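PDB 3KH5: protein MJ1225 from Methanocaldococcus jannaschii, which is of unknown function but binds AMP and ADP through its CBS domains and is a putative archaeal homolog of the gamma subunit of AMP-activated protein kinase. Local coordinates for residues Lys13-Tyr18 and Arg36-Val41; Tyr18-Ile23 and Pro85-Met90; Asn46-Ile51 and Val94-Glu99; Thr53-Val58 and Thr173-Gly178. All blocks are in the same frame, centred on the assembly; numbering follows the deposited sequence.

How the interactions relate
Interaction 4 is the most central of the four, about 8 Å from the centre of the chain to the centre of the contact. Interactions 1, 2 and 3 lie 14 to 18 Å out and are only partly buried. Interactions 1 and 3 share the antiparallel pair 37-41 and 48-53, V40 bonding to V49 and G50 between them, while interactions 1 and 2 share Y18. Chemistry changes with place: backbone hydrogen bonds hold interactions 1 and 2, whereas interactions 3 and 4 join their segments by apolar packing, without hydrogen bonds between them. One ADP touches interactions 1, 3 and 4, reached respectively by R37, by I51 with V94 and I95, and by T53 with D56.

Interaction 1 (Lys13-Tyr18 and Arg36-Val41); sequences KIVTVY and RRLPVV. With ADP (adenosine-5'-diphosphate), chain B; ADP (adenosine-5'-diphosphate), chain D.
V17 and V40 form a single beta bridge resting on two backbone hydrogen bonds. V17 N donates to P39 O over 3.1 Å, with an N-H...O angle of 162°, and V41 N donates to V17 O over 3.0 Å; the CA-H of V40 points at that same V17 O. Apolar contacts flank the bridge. V17 CG1 meets L38 CD1 at 3.9 Å, the two side chains crossing at about a right angle. V15 CG1, anti to the backbone N (chi1 172°), reaches L38 CD2 at 3.7 Å. I14 CG2 rests on P39 CG, and the Y18 ring turns its edge to V41 O, 3.3 Å from CD1. This pairing of the stretch before helix 23-33 with the strand after it belongs to the first CBS repeat, and it frames a nucleotide site. The adenine of one ADP (chain B) bridges both segments: V15 N donates to its N1 over 3.1 Å, while its N6 donates to V15 O and, at 2.9 Å, to R37 O. The R37 guanidinium lies between the two nucleotides, and its hydrogen bonds go to the chain D ADP: NH1 donates to O3B at 2.8 Å, and NH2 to O2B and O3B of the same phosphate.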
# COMPACT_ATOMS: atom_id res chain seq x y z
N LYS A 13 6.49 -9.41 -16.65
CA LYS A 13 5.64 -8.41 -17.26
C LYS A 13 4.95 -7.59 -16.17
O LYS A 13 4.52 -8.12 -15.15
CB LYS A 13 4.59 -9.07 -18.18
CG LYS A 13 3.69 -10.14 -17.52
CD LYS A 13 4.31 -11.54 -17.53
CE LYS A 13 4.30 -12.16 -18.92
NZ LYS A 13 5.23 -13.33 -19.02
N ILE A 14 4.86 -6.28 -16.40
CA ILE A 14 4.20 -5.44 -15.42
C ILE A 14 2.71 -5.41 -15.70
O ILE A 14 2.29 -5.14 -16.83
CB ILE A 14 4.82 -4.03 -15.36
CG1 ILE A 14 6.32 -4.11 -15.06
CG2 ILE A 14 4.10 -3.14 -14.33
CD1 ILE A 14 6.70 -5.04 -13.88
N VAL A 15 1.93 -5.72 -14.68
CA VAL A 15 0.47 -5.66 -14.75
C VAL A 15 0.02 -4.20 -14.75
O VAL A 15 0.35 -3.44 -13.83
CB VAL A 15 -0.19 -6.46 -13.59
CG1 VAL A 15 -1.69 -6.23 -13.56
CG2 VAL A 15 0.11 -7.94 -13.71
N THR A 16 -0.72 -3.81 -15.78
CA THR A 16 -1.15 -2.43 -15.96
C THR A 16 -2.64 -2.33 -16.25
O THR A 16 -3.30 -3.34 -16.56
CB THR A 16 -0.40 -1.74 -17.12
OG1 THR A 16 -0.68 -2.44 -18.34
CG2 THR A 16 1.10 -1.73 -16.88
N VAL A 17 -3.17 -1.12 -16.14
CA VAL A 17 -4.48 -0.77 -16.68
C VAL A 17 -4.37 0.46 -17.61
O VAL A 17 -3.30 1.06 -17.73
CB VAL A 17 -5.55 -0.54 -15.57
CG1 VAL A 17 -5.74 -1.79 -14.72
CG2 VAL A 17 -5.19 0.66 -14.69
N TYR A 18 -5.48 0.82 -18.27
CA TYR A 18 -5.54 1.98 -19.17
C TYR A 18 -6.38 3.09 -18.54
O TYR A 18 -7.15 2.82 -17.63
CB TYR A 18 -6.12 1.58 -20.52
CG TYR A 18 -5.47 0.35 -21.06
CD1 TYR A 18 -4.17 0.39 -21.57
CD2 TYR A 18 -6.13 -0.88 -21.02
CE1 TYR A 18 -3.55 -0.76 -22.05
CE2 TYR A 18 -5.52 -2.03 -21.49
CZ TYR A 18 -4.23 -1.97 -22.01
OH TYR A 18 -3.63 -3.11 -22.48
N ARG A 36 -1.05 -4.73 -5.77
CA ARG A 36 -1.77 -3.60 -5.22
C ARG A 36 -1.22 -2.24 -5.70
O ARG A 36 -1.53 -1.20 -5.11
CB ARG A 36 -1.82 -3.72 -3.69
CG ARG A 36 -3.05 -4.48 -3.14
CD ARG A 36 -3.26 -5.88 -3.77
NE ARG A 36 -4.63 -6.36 -3.59
CZ ARG A 36 -4.97 -7.48 -2.95
NH1 ARG A 36 -4.04 -8.28 -2.43
NH2 ARG A 36 -6.25 -7.82 -2.85
N ARG A 37 -0.42 -2.26 -6.77
CA ARG A 37 0.12 -1.04 -7.38
C ARG A 37 0.10 -1.17 -8.90
O ARG A 37 0.87 -1.95 -9.47
CB ARG A 37 1.54 -0.77 -6.88
CG ARG A 37 2.24 0.46 -7.49
CD ARG A 37 3.74 0.50 -7.16
NE ARG A 37 4.00 0.25 -5.74
CZ ARG A 37 4.06 1.19 -4.80
NH1 ARG A 37 3.92 2.47 -5.11
NH2 ARG A 37 4.28 0.83 -3.54
N LEU A 38 -0.79 -0.42 -9.55
CA LEU A 38 -0.97 -0.55 -11.00
C LEU A 38 -0.65 0.72 -11.80
O LEU A 38 -1.40 1.71 -11.71
CB LEU A 38 -2.41 -1.00 -11.33
CG LEU A 38 -3.00 -2.27 -10.71
CD1 LEU A 38 -4.45 -2.44 -11.14
CD2 LEU A 38 -2.19 -3.51 -11.08
N PRO A 39 0.44 0.69 -12.59
CA PRO A 39 0.70 1.75 -13.57
C PRO A 39 -0.45 1.86 -14.56
O PRO A 39 -1.01 0.85 -14.99
CB PRO A 39 1.97 1.29 -14.29
CG PRO A 39 2.65 0.42 -13.31
CD PRO A 39 1.55 -0.29 -12.57
N VAL A 40 -0.79 3.10 -14.89
CA VAL A 40 -1.78 3.38 -15.91
C VAL A 40 -1.01 3.83 -17.15
O VAL A 40 -0.20 4.76 -17.09
CB VAL A 40 -2.83 4.41 -15.43
CG1 VAL A 40 -3.93 4.58 -16.47
CG2 VAL A 40 -3.44 3.99 -14.10
N VAL A 41 -1.22 3.12 -18.25
CA VAL A 41 -0.48 3.37 -19.49
C VAL A 41 -1.43 3.60 -20.68
O VAL A 41 -2.58 3.15 -20.65
CB VAL A 41 0.48 2.19 -19.82
CG1 VAL A 41 1.54 2.01 -18.73
CG2 VAL A 41 -0.28 0.88 -20.09
PB ADP B . 2.86 -3.00 -3.81
O1B ADP B . 2.11 -4.06 -4.51
O2B ADP B . 2.49 -2.95 -2.23
O3B ADP B . 2.52 -1.53 -4.33
PA ADP B . 5.18 -4.23 -2.91
O1A ADP B . 4.32 -5.25 -2.23
O2A ADP B . 6.74 -4.59 -3.27
O3A ADP B . 4.46 -3.17 -3.92
O5' ADP B . 4.99 -5.12 -4.28
C5' ADP B . 4.63 -6.54 -4.34
C4' ADP B . 5.63 -7.37 -5.21
O4' ADP B . 5.17 -7.64 -6.57
C3' ADP B . 6.94 -6.59 -5.32
O3' ADP B . 8.06 -7.46 -5.04
C2' ADP B . 7.00 -6.07 -6.75
O2' ADP B . 8.27 -6.44 -7.29
C1' ADP B . 5.88 -6.78 -7.52
N9 ADP B . 4.84 -5.90 -8.20
C8 ADP B . 4.19 -4.86 -7.66
N7 ADP B . 3.35 -4.34 -8.56
C5 ADP B . 3.45 -5.04 -9.68
C6 ADP B . 2.84 -4.97 -10.93
N6 ADP B . 1.93 -4.04 -11.19
N1 ADP B . 3.18 -5.87 -11.88
C2 ADP B . 4.09 -6.81 -11.63
N3 ADP B . 4.69 -6.90 -10.45
C4 ADP B . 4.40 -6.04 -9.46
PB ADP D . 3.37 3.71 -1.46
O1B ADP D . 3.84 4.40 -0.22
O2B ADP D . 3.20 2.11 -1.22
O3B ADP D . 4.37 3.86 -2.72
PA ADP D . 0.72 3.64 -1.32
O1A ADP D . 0.08 4.20 -0.11
O2A ADP D . -0.24 2.77 -2.31
O3A ADP D . 2.00 4.27 -2.01
O5' ADP D . 0.02 4.89 -2.13
C5' ADP D . -0.12 6.25 -1.61
C4' ADP D . -0.39 7.29 -2.74
O4' ADP D . 0.86 7.47 -3.48
C3' ADP D . -1.46 6.89 -3.78
O3' ADP D . -2.24 8.04 -4.12
C2' ADP D . -0.63 6.40 -4.97
O2' ADP D . -1.32 6.58 -6.22
C1' ADP D . 0.58 7.32 -4.89
N9 ADP D . 1.77 6.70 -5.56
C8 ADP D . 2.28 5.48 -5.40
N7 ADP D . 3.35 5.34 -6.19
C5 ADP D . 3.51 6.48 -6.86
C6 ADP D . 4.42 6.94 -7.80
N6 ADP D . 5.41 6.16 -8.23
N1 ADP D . 4.28 8.19 -8.27
C2 ADP D . 3.30 8.99 -7.86
N3 ADP D . 2.42 8.58 -6.96
C4 ADP D . 2.50 7.34 -6.45

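Interaction 2 (Tyr18-Ile23 and Pro85-Met90); sequences YPTTTI and PVREIM. With AMP (adenosine monophosphate), chain F.
A type I beta turn, Y18 to T21, leads into helix 23-33 of the first CBS repeat and is pinned to the 3-10 segment 86-88, which falls within the second CBS range. Two turn carbonyls provide the link. R87 N donates to P19 O over 3.1 Å, with an N-H...O angle of 148°. V86 N donates to T21 O over a short 2.6 Å. A single bridge then brings T22 beside P85, their CA atoms 4.2 Å apart, and T22 OG1 caps the following helix at K25 N. Within the turn, Y18 N donates to T21 OG1 at 3.0 Å, which adds to the turn's own backbone bond, T21 N to Y18 O. Side chains fill the remaining contact: P19 CB faces R87 CB, and V86 CG1 approaches Y18 O. Deeper in, I23 CG1, anti to the carbonyl carbon (chi1 -68°), meets I89 CD1 at 3.7 Å, the two chains crossing at about a right angle near F60. An alanine at I23 would probably open a gap beside I89 and F60, leaving the I89 tip room to turn. On the 85-90 side, E88 belongs to the AMP pocket and receives N6 of the nucleotide twice, at its backbone O over 3.2 Å and at its side-chain OE1 over 3.1 Å.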
# COMPACT_ATOMS: atom_id res chain seq x y z
N TYR A 18 -5.48 0.82 -18.27
CA TYR A 18 -5.54 1.98 -19.17
C TYR A 18 -6.38 3.09 -18.54
O TYR A 18 -7.15 2.82 -17.63
CB TYR A 18 -6.12 1.58 -20.52
CG TYR A 18 -5.47 0.35 -21.06
CD1 TYR A 18 -4.17 0.39 -21.57
CD2 TYR A 18 -6.13 -0.88 -21.02
CE1 TYR A 18 -3.55 -0.76 -22.05
CE2 TYR A 18 -5.52 -2.03 -21.49
CZ TYR A 18 -4.23 -1.97 -22.01
OH TYR A 18 -3.63 -3.11 -22.48
N PRO A 19 -6.24 4.34 -19.04
CA PRO A 19 -7.02 5.44 -18.47
C PRO A 19 -8.52 5.20 -18.55
O PRO A 19 -9.27 5.67 -17.69
CB PRO A 19 -6.64 6.64 -19.35
CG PRO A 19 -5.30 6.30 -19.88
CD PRO A 19 -5.30 4.81 -20.08
N THR A 20 -8.96 4.47 -19.58
CA THR A 20 -10.38 4.19 -19.78
C THR A 20 -10.88 2.89 -19.13
O THR A 20 -12.07 2.59 -19.17
CB THR A 20 -10.77 4.22 -21.27
OG1 THR A 20 -9.86 3.40 -22.02
CG2 THR A 20 -10.73 5.64 -21.81
N THR A 21 -9.96 2.12 -18.54
CA THR A 21 -10.34 0.97 -17.72
C THR A 21 -11.18 1.50 -16.55
O THR A 21 -10.80 2.49 -15.92
CB THR A 21 -9.09 0.23 -17.19
OG1 THR A 21 -8.27 -0.17 -18.30
CG2 THR A 21 -9.46 -1.00 -16.38
N THR A 22 -12.33 0.88 -16.28
CA THR A 22 -13.18 1.31 -15.17
C THR A 22 -12.50 1.05 -13.83
O THR A 22 -11.65 0.16 -13.72
CB THR A 22 -14.55 0.60 -15.14
OG1 THR A 22 -14.36 -0.81 -14.94
CG2 THR A 22 -15.33 0.83 -16.43
N ILE A 23 -12.87 1.83 -12.82
CA ILE A 23 -12.47 1.57 -11.44
C ILE A 23 -12.77 0.11 -11.03
O ILE A 23 -11.91 -0.55 -10.44
CB ILE A 23 -13.13 2.58 -10.45
CG1 ILE A 23 -12.58 3.99 -10.68
CG2 ILE A 23 -12.94 2.14 -9.00
CD1 ILE A 23 -13.47 5.12 -10.15
N PRO A 85 -14.11 5.71 -15.53
CA PRO A 85 -12.74 5.37 -15.91
C PRO A 85 -11.76 5.67 -14.78
O PRO A 85 -11.94 6.64 -14.03
CB PRO A 85 -12.47 6.27 -17.12
CG PRO A 85 -13.41 7.41 -16.96
CD PRO A 85 -14.64 6.83 -16.34
N VAL A 86 -10.75 4.82 -14.66
CA VAL A 86 -9.75 4.92 -13.62
C VAL A 86 -9.05 6.29 -13.66
O VAL A 86 -8.54 6.75 -12.64
CB VAL A 86 -8.75 3.72 -13.67
CG1 VAL A 86 -7.60 3.99 -14.63
CG2 VAL A 86 -8.22 3.40 -12.28
N ARG A 87 -9.06 6.95 -14.83
CA ARG A 87 -8.44 8.27 -14.95
C ARG A 87 -9.07 9.28 -13.98
O ARG A 87 -8.40 10.25 -13.59
CB ARG A 87 -8.46 8.79 -16.40
CG ARG A 87 -9.76 9.41 -16.85
CD ARG A 87 -9.83 9.60 -18.35
NE ARG A 87 -11.21 9.80 -18.77
CZ ARG A 87 -11.65 9.73 -20.02
NH1 ARG A 87 -10.82 9.46 -21.02
NH2 ARG A 87 -12.94 9.93 -20.27
N GLU A 88 -10.31 9.05 -13.55
CA GLU A 88 -10.96 9.93 -12.58
C GLU A 88 -10.32 9.92 -11.19
O GLU A 88 -10.42 10.91 -10.47
CB GLU A 88 -12.47 9.65 -12.46
CG GLU A 88 -13.31 10.07 -13.68
CD GLU A 88 -13.50 11.59 -13.82
OE1 GLU A 88 -13.30 12.33 -12.83
OE2 GLU A 88 -13.87 12.02 -14.93
N ILE A 89 -9.66 8.82 -10.82
CA ILE A 89 -9.09 8.68 -9.47
C ILE A 89 -7.60 8.31 -9.40
O ILE A 89 -7.05 8.19 -8.31
CB ILE A 89 -9.93 7.72 -8.56
CG1 ILE A 89 -9.89 6.27 -9.08
CG2 ILE A 89 -11.36 8.23 -8.39
CD1 ILE A 89 -10.27 5.23 -8.04
N MET A 90 -6.97 8.12 -10.55
CA MET A 90 -5.54 7.79 -10.57
C MET A 90 -4.69 9.00 -10.18
O MET A 90 -5.10 10.16 -10.35
CB MET A 90 -5.12 7.26 -11.94
CG MET A 90 -5.07 8.31 -13.05
SD MET A 90 -4.66 7.59 -14.65
CE MET A 90 -4.57 9.04 -15.70
P AMP F . -19.63 17.11 -12.38
O1P AMP F . -18.93 18.30 -12.91
O2P AMP F . -18.83 15.73 -12.71
O3P AMP F . -21.09 16.93 -13.04
O5' AMP F . -19.87 17.17 -10.79
C5' AMP F . -20.06 15.96 -10.06
C4' AMP F . -19.88 16.17 -8.54
O4' AMP F . -19.00 15.12 -8.02
C3' AMP F . -19.25 17.50 -8.12
O3' AMP F . -19.70 17.86 -6.80
C2' AMP F . -17.75 17.18 -8.12
O2' AMP F . -17.08 17.97 -7.13
C1' AMP F . -17.69 15.70 -7.74
N9 AMP F . -16.68 14.94 -8.52
C8 AMP F . -16.73 14.65 -9.82
N7 AMP F . -15.65 13.95 -10.16
C5 AMP F . -14.91 13.79 -9.07
C6 AMP F . -13.70 13.16 -8.81
N6 AMP F . -13.04 12.55 -9.79
N1 AMP F . -13.20 13.18 -7.56
C2 AMP F . -13.85 13.79 -6.58
N3 AMP F . -15.01 14.41 -6.79
C4 AMP F . -15.56 14.42 -8.02

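Interaction 3 (Asn46-Ile51 and Val94-Glu99); sequences NKVVGI and VITLKE. With ADP (adenosine-5'-diphosphate), chain D.
V94 holds CG1 anti to its backbone N (chi1 -178°) and CG2 anti to its carbonyl carbon, a split that sends the two methyls to different partners. CG2 presses on the backbone of G50, 3.4 Å from its CA, and stands 4.0 Å from V48 CG1, the V48 and V94 side chains crossing at about a right angle. CG1 lies 3.7 Å from N1 of the chain D ADP. I51 has CG1 anti to its backbone N (chi1 -169°), which leaves its CG2 between that N and the carbonyl carbon, 4.2 Å from V94 CG2. V49 and G50 both face V40 across the sheet, a classic beta bulge in strand 48-53. The contact brings the first CBS repeat against the second, with an adenine site along their join. I51 CG2 and CD1 lie over one face of the adenine, CG2 at 3.7 Å from C4. An alanine in place of I51 would probably leave a gap over the C4 and N7 part of the base and deprive V94 CG2 of a neighbour. At the base's polar edge, I95 N donates to ADP N1 over 2.8 Å, and ADP N6 returns a nearly straight bond (173°) to I95 O over 2.9 Å.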
# COMPACT_ATOMS: atom_id res chain seq x y z
N ASN A 46 2.20 2.73 -24.77
CA ASN A 46 2.71 2.20 -23.49
C ASN A 46 3.35 3.25 -22.58
O ASN A 46 4.11 2.91 -21.67
CB ASN A 46 3.68 1.02 -23.72
CG ASN A 46 3.47 -0.10 -22.70
OD1 ASN A 46 2.35 -0.38 -22.29
ND2 ASN A 46 4.56 -0.75 -22.31
N LYS A 47 3.04 4.52 -22.81
CA LYS A 47 3.56 5.59 -21.96
C LYS A 47 2.83 5.62 -20.62
O LYS A 47 1.60 5.49 -20.58
CB LYS A 47 3.45 6.95 -22.65
CG LYS A 47 4.45 7.14 -23.77
CD LYS A 47 4.19 8.42 -24.55
CE LYS A 47 5.09 8.48 -25.78
NZ LYS A 47 4.83 9.69 -26.62
N VAL A 48 3.59 5.79 -19.55
CA VAL A 48 3.04 5.92 -18.20
C VAL A 48 2.34 7.27 -18.06
O VAL A 48 2.97 8.32 -18.17
CB VAL A 48 4.12 5.77 -17.10
CG1 VAL A 48 3.52 5.98 -15.71
CG2 VAL A 48 4.79 4.41 -17.19
N VAL A 49 1.03 7.23 -17.84
CA VAL A 49 0.25 8.45 -17.68
C VAL A 49 -0.38 8.54 -16.30
O VAL A 49 -1.01 9.55 -15.97
CB VAL A 49 -0.84 8.60 -18.79
CG1 VAL A 49 -0.22 8.68 -20.18
CG2 VAL A 49 -1.88 7.48 -18.70
N GLY A 50 -0.22 7.50 -15.48
CA GLY A 50 -0.80 7.50 -14.14
C GLY A 50 -0.42 6.28 -13.35
O GLY A 50 0.31 5.41 -13.85
N ILE A 51 -0.89 6.21 -12.11
CA ILE A 51 -0.70 5.05 -11.24
C ILE A 51 -1.87 4.99 -10.26
O ILE A 51 -2.39 6.02 -9.83
CB ILE A 51 0.68 5.09 -10.52
CG1 ILE A 51 0.99 3.75 -9.83
CG2 ILE A 51 0.78 6.28 -9.55
CD1 ILE A 51 2.47 3.51 -9.57
N VAL A 94 3.40 10.98 -12.24
CA VAL A 94 3.94 9.79 -11.59
C VAL A 94 5.42 9.99 -11.28
O VAL A 94 6.16 10.58 -12.07
CB VAL A 94 3.72 8.53 -12.48
CG1 VAL A 94 4.23 7.26 -11.80
CG2 VAL A 94 2.24 8.39 -12.82
N ILE A 95 5.86 9.51 -10.12
CA ILE A 95 7.28 9.43 -9.83
C ILE A 95 7.84 8.18 -10.49
O ILE A 95 7.49 7.05 -10.12
CB ILE A 95 7.55 9.42 -8.31
CG1 ILE A 95 7.15 10.76 -7.69
CG2 ILE A 95 9.02 9.11 -8.03
CD1 ILE A 95 7.14 10.76 -6.18
N THR A 96 8.70 8.38 -11.49
CA THR A 96 9.33 7.27 -12.21
C THR A 96 10.87 7.30 -12.13
O THR A 96 11.46 8.30 -11.71
CB THR A 96 8.91 7.21 -13.72
OG1 THR A 96 9.52 8.29 -14.44
CG2 THR A 96 7.40 7.26 -13.89
N LEU A 97 11.50 6.20 -12.55
CA LEU A 97 12.95 6.13 -12.77
C LEU A 97 13.30 5.83 -14.23
O LEU A 97 12.58 5.09 -14.91
CB LEU A 97 13.61 5.09 -11.84
CG LEU A 97 13.42 5.22 -10.32
CD1 LEU A 97 13.72 3.90 -9.64
CD2 LEU A 97 14.25 6.35 -9.70
N LYS A 98 14.39 6.42 -14.71
CA LYS A 98 14.91 6.19 -16.06
C LYS A 98 15.54 4.81 -16.14
O LYS A 98 16.03 4.31 -15.12
CB LYS A 98 15.95 7.27 -16.43
CG LYS A 98 15.38 8.69 -16.54
CD LYS A 98 14.47 8.83 -17.75
CE LYS A 98 13.54 10.02 -17.61
NZ LYS A 98 12.43 9.97 -18.64
N GLU A 99 15.55 4.19 -17.32
CA GLU A 99 16.07 2.81 -17.44
C GLU A 99 17.56 2.67 -17.11
O GLU A 99 18.06 1.55 -16.90
CB GLU A 99 15.69 2.12 -18.77
CG GLU A 99 15.95 2.90 -20.06
CD GLU A 99 15.59 2.11 -21.32
OE1 GLU A 99 15.35 0.88 -21.24
OE2 GLU A 99 15.55 2.73 -22.41
PB ADP D . 3.37 3.71 -1.46
O1B ADP D . 3.84 4.40 -0.22
O2B ADP D . 3.20 2.11 -1.22
O3B ADP D . 4.37 3.86 -2.72
PA ADP D . 0.72 3.64 -1.32
O1A ADP D . 0.08 4.20 -0.11
O2A ADP D . -0.24 2.77 -2.31
O3A ADP D . 2.00 4.27 -2.01
O5' ADP D . 0.02 4.89 -2.13
C5' ADP D . -0.12 6.25 -1.61
C4' ADP D . -0.39 7.29 -2.74
O4' ADP D . 0.86 7.47 -3.48
C3' ADP D . -1.46 6.89 -3.78
O3' ADP D . -2.24 8.04 -4.12
C2' ADP D . -0.63 6.40 -4.97
O2' ADP D . -1.32 6.58 -6.22
C1' ADP D . 0.58 7.32 -4.89
N9 ADP D . 1.77 6.70 -5.56
C8 ADP D . 2.28 5.48 -5.40
N7 ADP D . 3.35 5.34 -6.19
C5 ADP D . 3.51 6.48 -6.86
C6 ADP D . 4.42 6.94 -7.80
N6 ADP D . 5.41 6.16 -8.23
N1 ADP D . 4.28 8.19 -8.27
C2 ADP D . 3.30 8.99 -7.86
N3 ADP D . 2.42 8.58 -6.96
C4 ADP D . 2.50 7.34 -6.45

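Interaction 4 (Thr53-Val58 and Thr173-Gly178); sequences TSMDIV and TMVRNG. With ADP (adenosine-5'-diphosphate), chain D.
D56 OD2 is gripped twice: T53 N donates to its anti lone pair over 2.9 Å, and O2' of the chain D ADP donates to it over 2.6 Å. The other carboxylate oxygen, D56 OD1, takes ADP O3' at 2.6 Å and forms a salt bridge with K66. T53 and D56 make up a capping box at the start of helix 54-63; T53 OG1 also donates to O2A of the alpha phosphate over 2.6 Å, while accepting a weak bond from M55 N. The contact with helix 167-177 of the third CBS repeat is apolar. The axes of the short helical segments 54-58 and 173-177 approach to 9.7 Å at a signed crossing angle of -118°. M55 is bent at chi2 and again at chi3 (124°), the last torsion setting CE against both CB and SD of M174, each at 3.7 Å, the two chains crossing at about a right angle. V58 CG1 touches V175 CG2 at 3.8 Å as these side chains run past each other in opposite directions. The polar groups of T53 and D56, at the start of helix 54-63, thus address the nucleotide while apolar side-chain groups face the other helix, so the inter-repeat contact relies on fit of shape and not on directed bonds.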
# COMPACT_ATOMS: atom_id res chain seq x y z
N THR A 53 -3.23 2.73 -6.75
CA THR A 53 -2.93 1.74 -5.72
C THR A 53 -4.16 1.56 -4.84
O THR A 53 -5.17 2.26 -5.02
CB THR A 53 -1.76 2.17 -4.81
OG1 THR A 53 -2.19 3.23 -3.94
CG2 THR A 53 -0.55 2.64 -5.64
N SER A 54 -4.08 0.65 -3.87
CA SER A 54 -5.18 0.40 -2.95
C SER A 54 -5.51 1.61 -2.09
O SER A 54 -6.65 1.77 -1.64
CB SER A 54 -4.90 -0.82 -2.07
OG SER A 54 -3.67 -0.68 -1.38
N MET A 55 -4.51 2.46 -1.87
CA MET A 55 -4.71 3.69 -1.11
C MET A 55 -5.61 4.68 -1.83
O MET A 55 -6.41 5.36 -1.20
CB MET A 55 -3.37 4.35 -0.78
CG MET A 55 -2.80 3.85 0.52
SD MET A 55 -3.70 4.58 1.90
CE MET A 55 -4.21 3.05 2.70
N ASP A 56 -5.48 4.75 -3.15
CA ASP A 56 -6.39 5.57 -3.96
C ASP A 56 -7.82 5.06 -3.86
O ASP A 56 -8.77 5.85 -3.88
CB ASP A 56 -5.95 5.55 -5.41
CG ASP A 56 -4.61 6.21 -5.62
OD1 ASP A 56 -4.45 7.37 -5.21
OD2 ASP A 56 -3.72 5.56 -6.21
N ILE A 57 -7.97 3.74 -3.77
CA ILE A 57 -9.28 3.11 -3.63
C ILE A 57 -9.85 3.42 -2.25
O ILE A 57 -11.04 3.70 -2.12
CB ILE A 57 -9.23 1.57 -3.84
CG1 ILE A 57 -8.71 1.21 -5.25
CG2 ILE A 57 -10.61 0.92 -3.56
CD1 ILE A 57 -9.59 1.66 -6.42
N VAL A 58 -9.00 3.36 -1.22
CA VAL A 58 -9.40 3.73 0.15
C VAL A 58 -9.84 5.20 0.25
O VAL A 58 -10.78 5.53 0.98
CB VAL A 58 -8.28 3.38 1.18
CG1 VAL A 58 -8.59 3.96 2.56
CG2 VAL A 58 -8.11 1.88 1.27
N THR A 173 -8.04 8.12 8.39
CA THR A 173 -6.76 8.05 9.09
C THR A 173 -5.66 7.57 8.15
O THR A 173 -4.58 8.15 8.14
CB THR A 173 -6.83 7.14 10.34
OG1 THR A 173 -7.88 7.58 11.20
CG2 THR A 173 -5.52 7.19 11.12
N MET A 174 -5.94 6.54 7.37
CA MET A 174 -4.95 6.00 6.43
C MET A 174 -4.56 7.03 5.38
O MET A 174 -3.37 7.28 5.15
CB MET A 174 -5.48 4.74 5.74
CG MET A 174 -5.55 3.49 6.60
SD MET A 174 -6.20 2.08 5.67
CE MET A 174 -6.06 0.80 6.92
N VAL A 175 -5.57 7.62 4.74
CA VAL A 175 -5.35 8.51 3.60
C VAL A 175 -4.72 9.85 4.00
O VAL A 175 -3.79 10.33 3.33
CB VAL A 175 -6.64 8.70 2.77
CG1 VAL A 175 -6.49 9.83 1.75
CG2 VAL A 175 -7.01 7.39 2.06
N ARG A 176 -5.22 10.45 5.09
CA ARG A 176 -4.66 11.71 5.60
C ARG A 176 -3.19 11.58 6.02
O ARG A 176 -2.39 12.49 5.80
CB ARG A 176 -5.47 12.25 6.78
CG ARG A 176 -6.91 12.66 6.46
CD ARG A 176 -7.00 13.90 5.56
NE ARG A 176 -6.00 14.93 5.87
CZ ARG A 176 -5.63 15.88 5.01
NH1 ARG A 176 -6.17 15.93 3.80
NH2 ARG A 176 -4.71 16.77 5.36
N ASN A 177 -2.85 10.45 6.62
CA ASN A 177 -1.49 10.25 7.13
C ASN A 177 -0.55 9.60 6.12
O ASN A 177 0.67 9.57 6.32
CB ASN A 177 -1.55 9.40 8.40
CG ASN A 177 -2.11 10.16 9.59
OD1 ASN A 177 -1.38 10.90 10.25
ND2 ASN A 177 -3.39 9.95 9.88
N GLY A 178 -1.12 9.06 5.04
CA GLY A 178 -0.37 8.31 4.03
C GLY A 178 0.19 6.98 4.52
O GLY A 178 1.27 6.57 4.09
PB ADP D . 3.37 3.71 -1.46
O1B ADP D . 3.84 4.40 -0.22
O2B ADP D . 3.20 2.11 -1.22
O3B ADP D . 4.37 3.86 -2.72
PA ADP D . 0.72 3.64 -1.32
O1A ADP D . 0.08 4.20 -0.11
O2A ADP D . -0.24 2.77 -2.31
O3A ADP D . 2.00 4.27 -2.01
O5' ADP D . 0.02 4.89 -2.13
C5' ADP D . -0.12 6.25 -1.61
C4' ADP D . -0.39 7.29 -2.74
O4' ADP D . 0.86 7.47 -3.48
C3' ADP D . -1.46 6.89 -3.78
O3' ADP D . -2.24 8.04 -4.12
C2' ADP D . -0.63 6.40 -4.97
O2' ADP D . -1.32 6.58 -6.22
C1' ADP D . 0.58 7.32 -4.89
N9 ADP D . 1.77 6.70 -5.56
C8 ADP D . 2.28 5.48 -5.40
N7 ADP D . 3.35 5.34 -6.19
C5 ADP D . 3.51 6.48 -6.86
C6 ADP D . 4.42 6.94 -7.80
N6 ADP D . 5.41 6.16 -8.23
N1 ADP D . 4.28 8.19 -8.27
C2 ADP D . 3.30 8.99 -7.86
N3 ADP D . 2.42 8.58 -6.96
C4 ADP D . 2.50 7.34 -6.45